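PDB 6XF9: packaging protein UL32 from Human herpesvirus 8 type M, which forms a pentameric ring required for herpesviral genome packaging, binds zinc, and probably helps direct new capsids to nuclear replication compartments. Local coordinates for residues Gln313-Glu318 against Ala334-Asn339; Glu300-His305 against Leu375-Val380; Leu25-Pro30 against Leu34-Met39; Asp230-Ser233 against Glu237-Asp240. All coordinates share one frame; numbering follows the deposited sequence.

How the contacts relate
Contacts 1 and 2 lie in the C-terminal part of the chain, which holds the zinc site of Cys-296, Cys-299, His-366 and Cys-373; Leu-238 of contact 4 comes near the same site. Along the sequence contact 3 comes first, then contact 4; contact 2 follows, and both segments of contact 1 fall between its two halves. Consecutive helices 297-304 and 308-321 carry one side each of contacts 2 and 1, whose centres are about 18 Å apart. Contact 4 comes within about 5 Å of contact 2, nearest atom to nearest atom. Contact 2, centred about 7 Å from the chain centre, joins two zinc-ligand-bearing helices; contact 1, centred about 24 Å out, sits where helix 329-338 meets another subunit of the pentamer. Contact 3 is equally far out, its centre about 41 Å from that of contact 1.

Contact 1 (Gln313-Glu318 against Ala334-Asn339); sequences QTLQCE and AFVLDN
A helix-helix packing joins helix 308-321 to helix 329-338 through Leu-315, Glu-318, Val-336 and Leu-337. The axes of the two short helical segments make an angle of 116° and come no nearer than 10.6 Å. Val-336 is the central element, using both of its methyls. Its CG1 lies 3.7 Å from Leu-315 CD1 and 3.3 Å from Glu-318 OE2, while its CG2 faces the start of the glutamate chain, 4.1 Å from Glu-318 CB. Leu-315 leans across with CG opposite the backbone N (chi1 176°), which carries CD1 to the valine; the same methyl reaches 4.2 Å from Leu-337 CD2, the two leucine side chains meeting at about a right angle. Glu-318 runs out in an extended chain past the valine, and its OE1 is hydrogen-bonded to Tyr-345 OH. On other faces of helix 329-338, Asp-338 forms a salt bridge with Arg-63 of a neighbouring subunit and Phe-335 stacks on Phe-59 of that subunit. The contact is mostly apolar, with one carboxylate crossing a valine at a slant; the tyrosine bond gives that charge a polar partner and probably helps fix its rotation beside the methyls.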
# COMPACT_ATOMS: atom_id res chain seq x y z
N GLN D 313 27.98 7.05 -35.25
CA GLN D 313 27.57 5.65 -35.36
C GLN D 313 28.76 4.75 -35.66
O GLN D 313 28.75 3.57 -35.30
CB GLN D 313 26.46 5.42 -36.39
CG GLN D 313 26.02 3.93 -36.40
CD GLN D 313 25.54 3.41 -35.02
OE1 GLN D 313 25.91 2.30 -34.59
NE2 GLN D 313 24.65 4.19 -34.34
N THR D 314 29.74 5.26 -36.41
CA THR D 314 30.94 4.46 -36.63
C THR D 314 31.79 4.38 -35.37
O THR D 314 32.32 3.32 -35.04
CB THR D 314 31.73 5.06 -37.79
OG1 THR D 314 31.01 4.82 -39.01
CG2 THR D 314 33.10 4.44 -37.87
N LEU D 315 31.87 5.49 -34.62
CA LEU D 315 32.53 5.50 -33.32
C LEU D 315 31.85 4.53 -32.35
O LEU D 315 32.52 3.79 -31.61
CB LEU D 315 32.54 6.91 -32.75
CG LEU D 315 33.10 7.14 -31.34
CD1 LEU D 315 34.53 6.61 -31.19
CD2 LEU D 315 33.00 8.61 -30.96
N GLN D 316 30.51 4.49 -32.36
CA GLN D 316 29.81 3.55 -31.49
C GLN D 316 30.23 2.13 -31.78
O GLN D 316 30.32 1.30 -30.86
CB GLN D 316 28.30 3.70 -31.63
CG GLN D 316 27.55 2.86 -30.62
CD GLN D 316 26.06 3.00 -30.75
OE1 GLN D 316 25.56 3.52 -31.76
NE2 GLN D 316 25.34 2.64 -29.69
N CYS D 317 30.42 1.79 -33.07
CA CYS D 317 30.92 0.47 -33.46
C CYS D 317 32.37 0.28 -33.00
O CYS D 317 32.75 -0.82 -32.59
CB CYS D 317 30.80 0.26 -34.97
SG CYS D 317 29.09 0.42 -35.60
N GLU D 318 33.20 1.32 -33.08
CA GLU D 318 34.57 1.16 -32.62
C GLU D 318 34.59 0.90 -31.13
O GLU D 318 35.34 0.04 -30.65
CB GLU D 318 35.43 2.40 -32.90
CG GLU D 318 35.82 2.74 -34.34
CD GLU D 318 37.02 3.72 -34.39
OE1 GLU D 318 36.89 4.84 -34.94
OE2 GLU D 318 38.06 3.42 -33.77
N ALA D 334 37.94 6.30 -24.24
CA ALA D 334 39.25 6.92 -24.13
C ALA D 334 40.28 6.19 -24.98
O ALA D 334 41.10 6.83 -25.64
CB ALA D 334 39.70 6.97 -22.67
N PHE D 335 40.24 4.86 -24.99
CA PHE D 335 41.19 4.08 -25.78
C PHE D 335 41.06 4.37 -27.27
O PHE D 335 42.07 4.53 -27.97
CB PHE D 335 41.02 2.58 -25.54
CG PHE D 335 41.47 2.11 -24.16
CD1 PHE D 335 41.97 3.01 -23.21
CD2 PHE D 335 41.39 0.75 -23.81
CE1 PHE D 335 42.38 2.55 -21.96
CE2 PHE D 335 41.79 0.29 -22.56
CZ PHE D 335 42.29 1.19 -21.63
N VAL D 336 39.83 4.41 -27.79
CA VAL D 336 39.64 4.69 -29.22
C VAL D 336 40.17 6.07 -29.58
O VAL D 336 40.84 6.24 -30.60
CB VAL D 336 38.16 4.53 -29.60
CG1 VAL D 336 37.91 5.18 -30.93
CG2 VAL D 336 37.79 3.05 -29.65
N LEU D 337 39.90 7.06 -28.74
CA LEU D 337 40.21 8.46 -29.04
C LEU D 337 41.56 8.94 -28.53
O LEU D 337 41.88 10.12 -28.75
CB LEU D 337 39.12 9.37 -28.47
CG LEU D 337 37.70 9.20 -29.00
CD1 LEU D 337 36.89 10.31 -28.43
CD2 LEU D 337 37.68 9.28 -30.53
N ASP D 338 42.35 8.13 -27.81
CA ASP D 338 43.71 8.56 -27.47
C ASP D 338 44.61 8.50 -28.68
O ASP D 338 45.47 9.38 -28.87
CB ASP D 338 44.32 7.71 -26.36
CG ASP D 338 45.76 8.14 -26.03
OD1 ASP D 338 46.05 9.35 -26.16
OD2 ASP D 338 46.60 7.27 -25.69
N ASN D 339 44.36 7.52 -29.55
CA ASN D 339 45.18 7.30 -30.73
C ASN D 339 45.24 8.58 -31.54
O ASN D 339 44.23 9.25 -31.74
CB ASN D 339 44.62 6.16 -31.57
CG ASN D 339 45.43 5.91 -32.83
OD1 ASN D 339 46.43 6.59 -33.08
ND2 ASN D 339 45.01 4.94 -33.63

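Contact 2 (Glu300-His305 against Leu375-Val380); sequences ECLAAH and LNAKVV
Leu-302 reaches from helix 297-304 to the last turn of helix 371-379, and one methyl does most of the touching. With CG set opposite its own carbonyl carbon (chi1 -70°) and the chain extended beyond it, CD1 is delivered against the backbone between Asn-376 and Ala-377. It stands 3.9 Å from Ala-377 N and 4.1 Å from Asn-376 C, and so presses on the peptide itself as much as on side chains. The two beta carbons flank this point: Leu-302 CD1 is 4.3 Å from Ala-377 CB and equally far from Asn-376 CB. Val-380 answers from just past the end of helix 371-379, where the chain leaves helical geometry. Its CG2 lies opposite its own backbone N and is directed at the backbone of the partner, 3.7 Å from Leu-302 O. Methyl against main chain is therefore the theme in both directions.

The amide of Asn-376 turns to other partners: OD1 accepts a hydrogen bond from the backbone N of His-87, and the side chain lies close to Cys-299, a ligand of the zinc ion. Both helices contribute to that zinc site, helix 297-304 through Cys-299 and helix 371-379 through Cys-373, so the leucine packs between two helices that carry zinc ligands, its side chain about 4 Å from that of His-366 at the nearest atoms. Around it, Leu-302 also touches Pro-309 and Leu-312 of helix 308-321, Cys-301 packs on helix 349-357, and Ala-303 and Ala-304 rest against helix 89-106.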
# COMPACT_ATOMS: atom_id res chain seq x y z
N GLU D 300 24.64 18.91 -30.94
CA GLU D 300 24.81 20.05 -31.83
C GLU D 300 25.45 19.59 -33.13
O GLU D 300 24.99 19.94 -34.22
CB GLU D 300 25.68 21.12 -31.16
CG GLU D 300 25.19 21.56 -29.80
CD GLU D 300 23.79 22.11 -29.81
OE1 GLU D 300 23.45 22.81 -30.78
OE2 GLU D 300 23.00 21.81 -28.88
N CYS D 301 26.48 18.74 -33.04
CA CYS D 301 27.15 18.26 -34.23
C CYS D 301 26.21 17.50 -35.14
O CYS D 301 26.36 17.54 -36.36
CB CYS D 301 28.34 17.39 -33.85
SG CYS D 301 29.64 18.36 -33.08
N LEU D 302 25.28 16.75 -34.56
CA LEU D 302 24.33 16.01 -35.39
C LEU D 302 23.57 16.95 -36.31
O LEU D 302 23.28 16.59 -37.46
CB LEU D 302 23.36 15.22 -34.51
CG LEU D 302 23.97 14.03 -33.77
CD1 LEU D 302 22.88 13.28 -33.06
CD2 LEU D 302 24.68 13.09 -34.72
N ALA D 303 23.25 18.15 -35.85
CA ALA D 303 22.51 19.10 -36.66
C ALA D 303 23.40 20.11 -37.38
O ALA D 303 22.94 20.76 -38.33
CB ALA D 303 21.52 19.88 -35.79
N ALA D 304 24.65 20.25 -36.96
CA ALA D 304 25.49 21.33 -37.45
C ALA D 304 26.52 20.87 -38.47
O ALA D 304 27.13 21.73 -39.13
CB ALA D 304 26.22 21.98 -36.27
N HIS D 305 26.71 19.57 -38.65
CA HIS D 305 27.81 19.10 -39.46
C HIS D 305 27.45 17.85 -40.24
O HIS D 305 26.86 16.91 -39.68
CB HIS D 305 29.02 18.81 -38.59
CG HIS D 305 30.29 18.67 -39.37
ND1 HIS D 305 30.53 17.61 -40.23
CD2 HIS D 305 31.40 19.44 -39.41
CE1 HIS D 305 31.73 17.74 -40.76
NE2 HIS D 305 32.28 18.84 -40.28
N LEU D 375 17.18 9.76 -29.07
CA LEU D 375 16.10 10.18 -29.96
C LEU D 375 16.67 11.03 -31.09
O LEU D 375 16.38 10.79 -32.27
CB LEU D 375 15.07 10.97 -29.16
CG LEU D 375 13.74 11.33 -29.80
CD1 LEU D 375 12.96 10.08 -30.03
CD2 LEU D 375 12.97 12.25 -28.88
N ASN D 376 17.57 11.96 -30.75
CA ASN D 376 18.20 12.86 -31.72
C ASN D 376 18.98 12.08 -32.78
O ASN D 376 18.90 12.40 -33.96
CB ASN D 376 19.12 13.82 -30.98
CG ASN D 376 18.40 14.99 -30.43
OD1 ASN D 376 17.24 15.23 -30.75
ND2 ASN D 376 19.09 15.77 -29.61
N ALA D 377 19.75 11.07 -32.38
CA ALA D 377 20.42 10.26 -33.38
C ALA D 377 19.43 9.50 -34.27
O ALA D 377 19.73 9.25 -35.44
CB ALA D 377 21.39 9.28 -32.72
N LYS D 378 18.26 9.10 -33.74
CA LYS D 378 17.33 8.31 -34.53
C LYS D 378 16.55 9.15 -35.52
O LYS D 378 16.14 8.64 -36.56
CB LYS D 378 16.32 7.57 -33.64
CG LYS D 378 16.83 6.34 -32.93
CD LYS D 378 17.11 5.27 -33.98
CE LYS D 378 17.26 3.89 -33.38
NZ LYS D 378 17.43 2.84 -34.46
N VAL D 379 16.35 10.42 -35.23
CA VAL D 379 15.48 11.27 -36.04
C VAL D 379 16.23 11.94 -37.19
O VAL D 379 15.63 12.21 -38.23
CB VAL D 379 14.85 12.31 -35.10
CG1 VAL D 379 14.03 13.30 -35.86
CG2 VAL D 379 13.98 11.64 -34.04
N VAL D 380 17.53 12.17 -37.04
CA VAL D 380 18.30 13.00 -37.96
C VAL D 380 18.56 12.29 -39.28
O VAL D 380 18.82 11.07 -39.33
CB VAL D 380 19.63 13.38 -37.28
CG1 VAL D 380 20.46 12.13 -37.03
CG2 VAL D 380 20.37 14.40 -38.09

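Contact 3 (Leu25-Pro30 against Leu34-Met39); sequences LLPEHP and LGNPIM
Pro-27 and Met-39 form the tight part of this contact, where the chain turns back from a short strand into the first turn of helix 37-45. The methionine crosses the proline ring at a slant: its CG lies 3.7 Å from Pro-27 CG, and its SD is 3.8 Å from Pro-27 CD. Bends of the same sense at chi2 and chi3 (-63° and -72°) curl the thioether back toward the strand, so that sulfur and methyl both reach Leu-26. There Met-39 SD approaches Leu-26 CD2 to 3.8 Å. Although the beta carbon of Leu-26 is directed away from the helix, its branched end turns round to meet the methionine.

Asn-36 closes the other flank more openly. Its amide nitrogen ND2 sits 3.5 Å from Pro-27 CG, a van der Waals contact, while the opposite end of the amide caps the helix: Asn-36 OD1 accepts from Ile-38 N at 3.0 Å. The donor lies in the carbonyl plane with a C=O...N angle of 147°, and this N-cap bond probably holds the amide in the rotation that puts ND2 beside the proline. Beyond this point the packing thins out. Leu-34 and Gly-35 run along the surface, and His-29 and Pro-30 of the other segment are likewise exposed.

The short, weakly bonded strand 26-27 pairs antiparallel with strand 271-272 through backbone bonds between Leu-26 and Asp-272. Leu-26 also touches Gln-275, Cys-278 and Leu-279, so it lies between Met-39 at the start of helix 37-45 and the loop after strand 271-272.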
# COMPACT_ATOMS: atom_id res chain seq x y z
N LEU D 25 19.53 34.61 -23.59
CA LEU D 25 20.41 34.42 -22.46
C LEU D 25 19.58 34.57 -21.19
O LEU D 25 18.53 35.21 -21.18
CB LEU D 25 21.54 35.45 -22.46
CG LEU D 25 22.51 35.44 -23.63
CD1 LEU D 25 23.28 36.78 -23.70
CD2 LEU D 25 23.46 34.29 -23.60
N LEU D 26 20.05 33.94 -20.12
CA LEU D 26 19.36 34.04 -18.83
C LEU D 26 19.75 35.31 -18.08
O LEU D 26 20.80 35.90 -18.33
CB LEU D 26 19.68 32.80 -18.00
CG LEU D 26 18.97 31.55 -18.45
CD1 LEU D 26 19.58 30.37 -17.76
CD2 LEU D 26 17.50 31.67 -18.05
N PRO D 27 18.91 35.77 -17.14
CA PRO D 27 19.26 36.96 -16.34
C PRO D 27 20.49 36.72 -15.46
O PRO D 27 20.67 35.64 -14.90
CB PRO D 27 18.01 37.19 -15.48
CG PRO D 27 16.90 36.54 -16.21
CD PRO D 27 17.50 35.37 -16.94
N GLU D 28 21.33 37.77 -15.32
CA GLU D 28 22.60 37.63 -14.61
C GLU D 28 22.37 37.35 -13.12
O GLU D 28 22.94 36.41 -12.56
CB GLU D 28 23.45 38.89 -14.79
N HIS D 29 21.52 38.15 -12.48
CA HIS D 29 21.22 38.02 -11.06
C HIS D 29 19.71 38.04 -10.95
O HIS D 29 19.11 39.07 -10.59
CB HIS D 29 21.91 39.12 -10.25
CG HIS D 29 23.40 39.19 -10.45
ND1 HIS D 29 24.26 38.22 -9.99
CD2 HIS D 29 24.18 40.14 -11.03
CE1 HIS D 29 25.51 38.55 -10.30
NE2 HIS D 29 25.48 39.71 -10.92
N PRO D 30 19.05 36.91 -11.23
CA PRO D 30 17.58 36.92 -11.32
C PRO D 30 16.87 37.31 -10.05
O PRO D 30 15.77 37.86 -10.12
CB PRO D 30 17.25 35.47 -11.71
CG PRO D 30 18.57 34.81 -12.07
CD PRO D 30 19.64 35.57 -11.37
N LEU D 34 12.14 41.84 -9.26
CA LEU D 34 10.88 41.17 -8.95
C LEU D 34 10.41 40.30 -10.11
O LEU D 34 9.67 39.32 -9.88
CB LEU D 34 9.82 42.21 -8.58
CG LEU D 34 8.54 41.67 -7.94
CD1 LEU D 34 8.87 41.10 -6.57
CD2 LEU D 34 7.46 42.76 -7.84
N GLY D 35 10.83 40.61 -11.33
CA GLY D 35 10.50 39.84 -12.51
C GLY D 35 11.42 40.24 -13.65
O GLY D 35 12.32 41.07 -13.47
N ASN D 36 11.17 39.66 -14.83
CA ASN D 36 11.97 39.95 -16.02
C ASN D 36 11.09 39.71 -17.24
O ASN D 36 10.53 38.61 -17.40
CB ASN D 36 13.21 39.05 -16.07
CG ASN D 36 14.16 39.40 -17.22
OD1 ASN D 36 13.77 39.52 -18.38
ND2 ASN D 36 15.42 39.67 -16.86
N PRO D 37 10.94 40.69 -18.13
CA PRO D 37 9.99 40.52 -19.24
C PRO D 37 10.32 39.35 -20.16
O PRO D 37 9.39 38.75 -20.72
CB PRO D 37 10.06 41.86 -19.97
CG PRO D 37 11.33 42.48 -19.53
CD PRO D 37 11.56 42.02 -18.13
N ILE D 38 11.59 39.01 -20.34
CA ILE D 38 11.93 37.84 -21.16
C ILE D 38 11.48 36.55 -20.47
O ILE D 38 10.79 35.72 -21.06
CB ILE D 38 13.43 37.83 -21.49
CG1 ILE D 38 13.72 38.92 -22.53
CG2 ILE D 38 13.90 36.45 -21.95
CD1 ILE D 38 15.18 39.13 -22.84
N MET D 39 11.88 36.36 -19.21
CA MET D 39 11.45 35.16 -18.50
C MET D 39 9.93 35.08 -18.37
O MET D 39 9.36 33.98 -18.38
CB MET D 39 12.10 35.10 -17.12
CG MET D 39 13.61 35.13 -17.16
SD MET D 39 14.28 33.69 -18.01
CE MET D 39 13.92 32.42 -16.79

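Contact 4 (Asp230-Ser233 against Glu237-Asp240); sequences DIWS and ELLD
Trp-232 and Leu-238 face each other where the chain leaves helix 225-235 and folds back in a type I beta turn from Glu-237 to Asp-240, with alpha carbons 6.7 Å apart. The indole meets the leucine at one carbon of its six-membered ring: Trp-232 CE3 lies 4.0 Å from Leu-238 CD2, the methyl approaching the ring obliquely. In both residues CB is directed at the other segment; the leucine has CG opposite its backbone N (chi1 -175°), which carries CD2 to the indole, the two side chains crossing at a slant.

A second apolar touch lies nearer the surface, where Leu-239 CD1 rests 3.9 Å from Ser-233 CB. The serine uses only its carbon here; its hydroxyl, placed between the backbone N and the carbonyl carbon (chi1 51°), hydrogen-bonds back to Ile-229 O within the helix. Ser-236, in the connection, ties the two parts together: its OG bonds to Trp-232 O and to Leu-238 N.

Around this corner, the rings of Trp-232 and Trp-89 meet edge-to-face, and Leu-238 also packs on Tyr-288 of strand 288-289 and on Val-295. The leucine side chain is about 8 Å from that of the zinc ligand Cys-296, nearest atom to nearest atom. Two apolar touches between helix and turn thus make up the direct contact, while Ser-236 OG gives a backbone oxygen of the helix and a backbone nitrogen of the turn a shared polar partner.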
# COMPACT_ATOMS: atom_id res chain seq x y z
N ASP D 230 31.59 29.87 -32.41
CA ASP D 230 31.72 31.31 -32.18
C ASP D 230 30.72 31.78 -31.12
O ASP D 230 31.11 32.37 -30.11
CB ASP D 230 31.51 32.07 -33.49
CG ASP D 230 31.56 33.59 -33.30
OD1 ASP D 230 32.00 34.06 -32.23
OD2 ASP D 230 31.16 34.32 -34.24
N ILE D 231 29.43 31.54 -31.37
CA ILE D 231 28.38 32.08 -30.50
C ILE D 231 28.51 31.55 -29.09
O ILE D 231 28.30 32.29 -28.12
CB ILE D 231 27.00 31.77 -31.10
CG1 ILE D 231 26.76 32.62 -32.34
CG2 ILE D 231 25.89 31.94 -30.07
CD1 ILE D 231 25.81 32.01 -33.30
N TRP D 232 28.84 30.26 -28.93
CA TRP D 232 28.83 29.69 -27.59
C TRP D 232 30.10 30.00 -26.81
O TRP D 232 30.05 30.07 -25.58
CB TRP D 232 28.61 28.17 -27.66
CG TRP D 232 27.17 27.87 -27.86
CD1 TRP D 232 26.51 27.85 -29.05
CD2 TRP D 232 26.18 27.62 -26.85
NE1 TRP D 232 25.18 27.59 -28.85
CE2 TRP D 232 24.95 27.44 -27.50
CE3 TRP D 232 26.22 27.52 -25.45
CZ2 TRP D 232 23.77 27.15 -26.81
CZ3 TRP D 232 25.05 27.25 -24.76
CH2 TRP D 232 23.84 27.06 -25.45
N SER D 233 31.22 30.25 -27.48
CA SER D 233 32.40 30.67 -26.72
C SER D 233 32.33 32.14 -26.35
O SER D 233 32.82 32.53 -25.28
CB SER D 233 33.67 30.41 -27.51
OG SER D 233 33.56 30.97 -28.81
N GLU D 237 30.60 29.20 -21.30
CA GLU D 237 31.81 28.44 -21.00
C GLU D 237 31.75 27.01 -21.50
O GLU D 237 32.56 26.18 -21.07
CB GLU D 237 32.03 28.43 -19.49
CG GLU D 237 30.83 27.79 -18.76
CD GLU D 237 30.94 27.81 -17.24
OE1 GLU D 237 31.78 28.56 -16.70
OE2 GLU D 237 30.18 27.05 -16.59
N LEU D 238 30.84 26.70 -22.42
CA LEU D 238 30.63 25.32 -22.83
C LEU D 238 31.86 24.69 -23.49
O LEU D 238 31.95 23.46 -23.58
CB LEU D 238 29.40 25.26 -23.75
CG LEU D 238 28.99 23.84 -24.16
CD1 LEU D 238 28.81 22.97 -22.91
CD2 LEU D 238 27.73 23.85 -24.97
N LEU D 239 32.81 25.48 -23.97
CA LEU D 239 33.93 24.91 -24.74
C LEU D 239 35.30 24.68 -24.10
O LEU D 239 36.30 24.56 -24.81
CB LEU D 239 34.12 25.71 -26.04
CG LEU D 239 32.93 25.72 -27.00
CD1 LEU D 239 33.21 26.62 -28.19
CD2 LEU D 239 32.60 24.31 -27.46
N ASP D 240 35.37 24.61 -22.78
CA ASP D 240 36.68 24.48 -22.09
C ASP D 240 37.00 23.08 -21.48
O ASP D 240 38.07 22.47 -21.75
CB ASP D 240 36.77 25.54 -20.99
CG ASP D 240 36.51 26.94 -21.52
OD1 ASP D 240 36.81 27.17 -22.70
OD2 ASP D 240 36.02 27.82 -20.77